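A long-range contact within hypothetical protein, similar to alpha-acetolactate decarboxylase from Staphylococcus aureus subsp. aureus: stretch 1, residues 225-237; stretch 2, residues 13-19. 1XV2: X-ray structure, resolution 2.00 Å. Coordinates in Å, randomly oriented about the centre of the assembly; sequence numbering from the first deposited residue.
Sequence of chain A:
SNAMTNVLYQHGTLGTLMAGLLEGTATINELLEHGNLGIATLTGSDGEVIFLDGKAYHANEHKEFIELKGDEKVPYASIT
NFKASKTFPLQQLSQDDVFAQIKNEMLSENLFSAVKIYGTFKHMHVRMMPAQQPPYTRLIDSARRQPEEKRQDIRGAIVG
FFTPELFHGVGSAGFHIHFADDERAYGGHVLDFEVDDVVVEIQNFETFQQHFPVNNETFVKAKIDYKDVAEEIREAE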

# COMPACT_ATOMS: atom_id res chain seq x y z
N ASP A 225 -16.95 2.75 4.24
CA ASP A 225 -16.84 3.52 5.47
C ASP A 225 -15.75 2.90 6.34
O ASP A 225 -15.88 1.78 6.81
CB ASP A 225 -18.17 3.52 6.23
CG ASP A 225 -18.06 4.17 7.60
OD1 ASP A 225 -17.51 5.29 7.70
OD2 ASP A 225 -18.52 3.56 8.59
N TYR A 226 -14.67 3.65 6.53
CA TYR A 226 -13.54 3.17 7.33
C TYR A 226 -13.56 3.70 8.75
O TYR A 226 -12.59 3.54 9.50
CB TYR A 226 -12.23 3.55 6.64
CG TYR A 226 -12.00 2.82 5.33
CD1 TYR A 226 -11.70 1.46 5.31
CD2 TYR A 226 -12.08 3.49 4.11
CE1 TYR A 226 -11.48 0.78 4.11
CE2 TYR A 226 -11.87 2.83 2.91
CZ TYR A 226 -11.57 1.47 2.91
OH TYR A 226 -11.36 0.82 1.72
N LYS A 227 -14.67 4.33 9.13
CA LYS A 227 -14.82 4.88 10.46
C LYS A 227 -14.53 3.81 11.51
O LYS A 227 -15.12 2.73 11.49
CB LYS A 227 -16.25 5.41 10.63
CG LYS A 227 -16.53 6.12 11.95
CD LYS A 227 -17.94 6.70 11.97
CE LYS A 227 -18.26 7.37 13.30
NZ LYS A 227 -18.27 6.40 14.43
N ASP A 228 -13.59 4.11 12.40
CA ASP A 228 -13.19 3.20 13.48
C ASP A 228 -12.53 1.90 13.02
O ASP A 228 -12.33 0.99 13.83
CB ASP A 228 -14.40 2.84 14.35
CG ASP A 228 -15.01 4.04 15.03
OD1 ASP A 228 -14.26 4.87 15.57
OD2 ASP A 228 -16.26 4.15 15.02
N VAL A 229 -12.18 1.81 11.74
CA VAL A 229 -11.56 0.58 11.24
C VAL A 229 -10.27 0.24 11.99
O VAL A 229 -10.00 -0.93 12.25
CB VAL A 229 -11.26 0.66 9.72
CG1 VAL A 229 -10.16 1.66 9.44
CG2 VAL A 229 -10.90 -0.72 9.19
N ALA A 230 -9.48 1.25 12.35
CA ALA A 230 -8.24 1.00 13.06
C ALA A 230 -8.49 0.36 14.43
O ALA A 230 -7.79 -0.56 14.83
CB ALA A 230 -7.46 2.30 13.23
N GLU A 231 -9.50 0.86 15.14
CA GLU A 231 -9.84 0.33 16.45
C GLU A 231 -10.44 -1.07 16.35
O GLU A 231 -10.19 -1.93 17.20
CB GLU A 231 -10.84 1.25 17.16
CG GLU A 231 -10.30 2.62 17.55
CD GLU A 231 -9.97 3.49 16.35
OE1 GLU A 231 -10.85 3.69 15.48
OE2 GLU A 231 -8.82 3.98 16.27
N GLU A 232 -11.24 -1.31 15.32
CA GLU A 232 -11.87 -2.61 15.13
C GLU A 232 -10.83 -3.69 14.82
O GLU A 232 -10.92 -4.81 15.31
CB GLU A 232 -12.91 -2.55 14.01
CG GLU A 232 -13.98 -1.48 14.21
CD GLU A 232 -15.17 -1.65 13.29
OE1 GLU A 232 -14.97 -1.92 12.09
OE2 GLU A 232 -16.31 -1.52 13.77
N ILE A 233 -9.83 -3.33 14.01
CA ILE A 233 -8.78 -4.27 13.64
C ILE A 233 -8.02 -4.75 14.88
O ILE A 233 -7.61 -5.90 14.96
CB ILE A 233 -7.78 -3.63 12.65
CG1 ILE A 233 -8.45 -3.41 11.29
CG2 ILE A 233 -6.55 -4.53 12.50
CD1 ILE A 233 -7.58 -2.68 10.29
N ARG A 234 -7.85 -3.84 15.84
CA ARG A 234 -7.14 -4.17 17.07
C ARG A 234 -7.97 -5.05 18.01
O ARG A 234 -7.42 -5.81 18.80
CB ARG A 234 -6.73 -2.87 17.78
CG ARG A 234 -5.70 -2.06 16.99
CD ARG A 234 -5.71 -0.59 17.37
NE ARG A 234 -4.80 0.18 16.52
CZ ARG A 234 -4.75 1.51 16.50
NH1 ARG A 234 -5.56 2.23 17.27
NH2 ARG A 234 -3.89 2.12 15.69
N GLU A 235 -9.29 -4.96 17.90
CA GLU A 235 -10.17 -5.76 18.73
C GLU A 235 -10.41 -7.13 18.10
O GLU A 235 -10.46 -8.15 18.79
CB GLU A 235 -11.53 -5.07 18.91
CG GLU A 235 -12.47 -5.80 19.86
CD GLU A 235 -13.91 -5.30 19.78
OE1 GLU A 235 -14.11 -4.07 19.77
OE2 GLU A 235 -14.83 -6.14 19.75
N ALA A 236 -10.53 -7.14 16.77
CA ALA A 236 -10.80 -8.36 16.02
C ALA A 236 -9.64 -9.35 15.86
O ALA A 236 -9.83 -10.55 16.05
CB ALA A 236 -11.33 -7.99 14.64
N GLU A 237 -8.46 -8.86 15.51
CA GLU A 237 -7.33 -9.75 15.31
C GLU A 237 -6.35 -9.87 16.47
O GLU A 237 -6.53 -9.17 17.49
CB GLU A 237 -6.58 -9.35 14.04
CG GLU A 237 -7.38 -9.61 12.77
CD GLU A 237 -6.53 -9.48 11.53
OE1 GLU A 237 -5.47 -10.14 11.45
OE2 GLU A 237 -6.93 -8.73 10.62
OXT GLU A 237 -5.42 -10.69 16.34
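Stretch 2 13-19: TLGTLMA

Stretch 2 is a short helix that lies across the C-terminal helix of the chain. Thr13 precedes it in an extended conformation, with phi/psi of -136/163. From Leu14 on the backbone is helical, and Met18 N donates a hydrogen bond to Leu14 O at 2.9 Å. Thr13 is the N-cap: Thr16 N donates a weak capping bond to Thr13 OG1, 3.4 Å away.

In stretch 1, a type II turn from Tyr226 to Val229 leads into the helix 229-236. The two helices cross almost at right angles, with 88° between their N-to-C directions. Their axes approach to 10.0 Å. The backbones come near each other at two places. Gly15 CA lies 6.3 Å from Val229 CA, and Ala19 CA lies 6.2 Å from Tyr226 CA.

The apolar packing centres on Met18, which is a selenomethionine in this crystal. Its CA-to-CB bond points toward stretch 1, and all three chi angles are m. The side chain fits as a knob into a hole formed by Val229, Glu232, Ile233 and Ala236. Met18 CB is 3.8 Å from Val229 CG2, and Met18 CG is 3.6 Å from Ile233 CG1. The methyl end goes deepest: Met18 CE is 3.3 Å from Glu232 C, 3.4 Å from Ile233 N and 3.8 Å from Ala236 CB. It therefore touches the helix backbone as well as its side chains.

Leu14 packs one turn earlier. Its CD2 is 3.7 Å from Ile233 CG2, so Ile233 contacts both Leu14 and Met18. Leu14 CD1 also comes within 2.9 Å of Glu237 OE2, a tight contact between a methyl and a carboxylate oxygen.

Gly15 has no side chain, but a CB there would point toward stretch 1. An ideal CB would be 3.7 Å from Tyr226 CE1, leaving little spare room. Gly15 O lies 3.7 Å from Val229 CG2 and 3.5 Å from Tyr226 CE1, near the plane of the tyrosine ring at its edge. At the far end, Ala19 CB rests 3.9 Å from Asp225 O.

One direct hydrogen bond joins the stretches, between Thr16 OG1 and Tyr226 OH at 2.7 Å. The tyrosine CA-to-CB bond points sideways, but the end of the side chain comes nearer and brings the hydroxyl to Thr16. A water adds a second polar link. It donates to Met18 O at 2.8 Å and to Glu232 OE1 at 2.7 Å, bridging the backbone of one helix to a side chain of the other.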

# COMPACT_ATOMS: atom_id res chain seq x y z
N THR A 13 -7.56 -5.74 0.80
CA THR A 13 -6.91 -5.20 1.99
C THR A 13 -7.68 -5.55 3.26
O THR A 13 -8.85 -5.93 3.21
CB THR A 13 -6.79 -3.66 1.90
OG1 THR A 13 -8.10 -3.09 1.82
CG2 THR A 13 -6.02 -3.26 0.66
N LEU A 14 -7.02 -5.42 4.40
CA LEU A 14 -7.65 -5.73 5.68
C LEU A 14 -8.72 -4.70 6.03
O LEU A 14 -9.79 -5.05 6.53
CB LEU A 14 -6.60 -5.78 6.79
CG LEU A 14 -7.14 -6.07 8.19
CD1 LEU A 14 -7.89 -7.39 8.20
CD2 LEU A 14 -5.98 -6.10 9.18
N GLY A 15 -8.43 -3.43 5.77
CA GLY A 15 -9.38 -2.38 6.08
C GLY A 15 -10.69 -2.48 5.32
O GLY A 15 -11.75 -2.22 5.88
N THR A 16 -10.62 -2.86 4.05
CA THR A 16 -11.82 -2.99 3.22
C THR A 16 -12.59 -4.26 3.61
O THR A 16 -13.81 -4.30 3.52
CB THR A 16 -11.46 -3.05 1.71
OG1 THR A 16 -10.90 -1.79 1.31
CG2 THR A 16 -12.69 -3.34 0.87
N LEU A 17 -11.86 -5.29 4.04
CA LEU A 17 -12.52 -6.52 4.48
C LEU A 17 -13.30 -6.16 5.74
O LEU A 17 -14.48 -6.46 5.86
CB LEU A 17 -11.48 -7.60 4.80
CG LEU A 17 -12.04 -9.01 5.06
CD1 LEU A 17 -12.42 -9.65 3.73
CD2 LEU A 17 -11.00 -9.87 5.77
N MSE A 18 -12.62 -5.48 6.68
CA MSE A 18 -13.24 -5.06 7.94
C MSE A 18 -14.48 -4.22 7.69
O MSE A 18 -15.42 -4.22 8.48
CB MSE A 18 -12.25 -4.24 8.77
CG MSE A 18 -11.05 -5.01 9.30
SE MSE A 18 -11.49 -6.36 10.61
CE MSE A 18 -11.90 -5.23 12.10
N ALA A 19 -14.47 -3.48 6.57
CA ALA A 19 -15.58 -2.61 6.21
C ALA A 19 -16.84 -3.38 5.80
O ALA A 19 -17.92 -2.79 5.70
CB ALA A 19 -15.16 -1.68 5.08
O HOH W 1 -15.30 -4.50 11.27